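Local coordinates for protein arylesterase (PDB 5L2P) that hydrolyses aromatic esters, p-nitrophenyl fatty acid esters and organophosphates such as paraoxon, as a serine esterase of the GDXG lipolytic family, at residues Y67-R72 with I100-C105. Numbering follows the deposited sequence.
Sequences YSPIKR and ILSNSC
In this alpha/beta hydrolase fold, the contact joins the exit of strand 61-68 to the C-terminal turns of helix 95-105. The strand is second from the edge of the central mixed sheet and antiparallel to strand 108-112, which follows the helix. The nearest CA atoms across the contact are those of Pro69 and Asn103, 4.9 Å apart. One hydrogen bond crosses between the segments. Ile70 N donates to Asn103 OD1 at 3.1 Å, and the N-H points almost straight at the oxygen (171°). The donor sits above the amide plane, 27° out of it. Asn103 CG lies beside its own backbone N and anti to its carbonyl carbon (chi1 -71°), which brings the amide across to the loop. The other end of this amide is also held: ND2 bonds to Pro46 O. Bonds at both ends should fix which way the amide is flipped. Ile70 crosses Asn103 obliquely, and its CG1 rests 3.6 Å from Asn103 OD1.

One residue earlier in the helix, Ser102 points its CB toward the strand end. Its OG is anti to the backbone N and donates to Cys107 O, just beyond the helix. The same hydroxyl lies 3.4 Å from Pro69 N, but this is van der Waals contact, since this amide nitrogen has no hydrogen to give and no lone pair to offer. Tyr67 adds its CB to the packing, while its ring runs on along the helix to bond Asp95 through OH. The proline ring completes the interface, with Pro69 CB 3.4 Å from Ser102 O.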
loop_
_atom_site.group_PDB
_atom_site.type_symbol
_atom_site.label_atom_id
_atom_site.label_comp_id
_atom_site.label_asym_id
_atom_site.label_seq_id
_atom_site.Cartn_x
_atom_site.Cartn_y
_atom_site.Cartn_z
ATOM N N TYR A 67 24.819 31.572 -6.595
ATOM C CA TYR A 67 25.661 31.001 -5.540
ATOM C C TYR A 67 26.908 30.396 -6.127
ATOM O O TYR A 67 26.816 29.594 -7.024
ATOM C CB TYR A 67 24.919 29.933 -4.773
ATOM C CG TYR A 67 23.656 30.382 -4.095
ATOM C CD1 TYR A 67 22.472 30.559 -4.801
ATOM C CD2 TYR A 67 23.623 30.600 -2.753
ATOM C CE1 TYR A 67 21.305 30.967 -4.153
ATOM C CE2 TYR A 67 22.480 31.033 -2.112
ATOM C CZ TYR A 67 21.324 31.198 -2.820
ATOM O OH TYR A 67 20.159 31.551 -2.205
ATOM N N SER A 68 28.071 30.772 -5.604
ATOM C CA SER A 68 29.315 30.128 -5.966
ATOM C C SER A 68 29.757 29.256 -4.817
ATOM O O SER A 68 29.747 29.716 -3.693
ATOM C CB SER A 68 30.396 31.150 -6.219
ATOM O OG SER A 68 29.996 32.065 -7.194
ATOM N N PRO A 69 30.145 27.989 -5.098
ATOM C CA PRO A 69 30.471 27.058 -4.024
ATOM C C PRO A 69 31.780 27.388 -3.324
ATOM O O PRO A 69 32.572 28.151 -3.836
ATOM C CB PRO A 69 30.572 25.710 -4.754
ATOM C CG PRO A 69 31.016 26.065 -6.111
ATOM C CD PRO A 69 30.322 27.365 -6.418
ATOM N N ILE A 70 31.983 26.817 -2.146
ATOM C CA ILE A 70 33.240 26.926 -1.418
ATOM C C ILE A 70 34.379 26.411 -2.277
ATOM O O ILE A 70 35.428 27.028 -2.349
ATOM C CB ILE A 70 33.213 26.095 -0.098
ATOM C CG1 ILE A 70 32.248 26.703 0.916
ATOM C CG2 ILE A 70 34.583 26.024 0.546
ATOM C CD1 ILE A 70 32.685 28.045 1.495
ATOM N N LYS A 71 34.165 25.255 -2.902
ATOM C CA LYS A 71 35.135 24.652 -3.823
ATOM C C LYS A 71 34.403 24.343 -5.122
ATOM O O LYS A 71 33.459 23.537 -5.134
ATOM C CB LYS A 71 35.743 23.349 -3.249
ATOM C CG LYS A 71 35.937 23.346 -1.731
ATOM C CD LYS A 71 37.101 22.456 -1.239
ATOM C CE LYS A 71 37.625 22.830 0.165
ATOM N NZ LYS A 71 36.772 22.337 1.302
ATOM N N ARG A 72 34.848 24.956 -6.216
ATOM C CA ARG A 72 34.254 24.730 -7.523
ATOM C C ARG A 72 35.103 23.752 -8.332
ATOM O O ARG A 72 36.222 24.064 -8.662
ATOM C CB ARG A 72 34.150 26.053 -8.258
ATOM C CG ARG A 72 33.219 26.041 -9.452
ATOM C CD ARG A 72 33.203 27.383 -10.158
ATOM N NE ARG A 72 32.344 27.312 -11.333
ATOM C CZ ARG A 72 32.048 28.323 -12.135
ATOM N NH1 ARG A 72 32.535 29.527 -11.890
ATOM N NH2 ARG A 72 31.263 28.125 -13.196
ATOM N N ILE A 100 23.681 24.491 0.498
ATOM C CA ILE A 100 24.073 23.088 0.635
ATOM C C ILE A 100 24.175 22.425 -0.744
ATOM O O ILE A 100 25.082 21.618 -0.988
ATOM C CB ILE A 100 23.092 22.304 1.495
ATOM C CG1 ILE A 100 23.090 22.838 2.929
ATOM C CG2 ILE A 100 23.458 20.824 1.538
ATOM C CD1 ILE A 100 21.857 22.422 3.720
ATOM N N LEU A 101 23.265 22.773 -1.653
ATOM C CA LEU A 101 23.233 22.144 -2.966
ATOM C C LEU A 101 24.454 22.511 -3.786
ATOM O O LEU A 101 25.089 21.639 -4.428
ATOM C CB LEU A 101 21.944 22.509 -3.715
ATOM C CG LEU A 101 21.739 21.836 -5.093
ATOM C CD1 LEU A 101 21.602 20.321 -5.021
ATOM C CD2 LEU A 101 20.518 22.468 -5.715
ATOM N N SER A 102 24.774 23.791 -3.749
ATOM C CA SER A 102 25.956 24.335 -4.419
ATOM C C SER A 102 27.250 23.669 -3.939
ATOM O O SER A 102 28.098 23.307 -4.733
ATOM C CB SER A 102 26.025 25.860 -4.180
ATOM O OG SER A 102 27.116 26.459 -4.875
ATOM N N ASN A 103 27.398 23.531 -2.629
ATOM C CA ASN A 103 28.606 22.951 -2.051
ATOM C C ASN A 103 28.730 21.474 -2.358
ATOM O O ASN A 103 29.818 20.988 -2.584
ATOM C CB ASN A 103 28.633 23.178 -0.541
ATOM C CG ASN A 103 28.891 24.640 -0.167
ATOM O OD1 ASN A 103 29.452 25.397 -0.945
ATOM N ND2 ASN A 103 28.489 25.031 1.036
ATOM N N SER A 104 27.598 20.766 -2.366
ATOM C CA SER A 104 27.567 19.330 -2.642
ATOM C C SER A 104 27.841 19.065 -4.114
ATOM O O SER A 104 28.600 18.169 -4.457
ATOM C CB SER A 104 26.207 18.759 -2.318
ATOM O OG SER A 104 25.926 18.869 -0.950
ATOM N N CYS A 105 27.194 19.843 -4.982
ATOM C CA CYS A 105 27.440 19.780 -6.424
ATOM C C CYS A 105 28.830 20.269 -6.804
ATOM O O CYS A 105 29.372 19.850 -7.829
ATOM C CB CYS A 105 26.436 20.657 -7.174
ATOM S SG CYS A 105 24.768 19.995 -7.150
#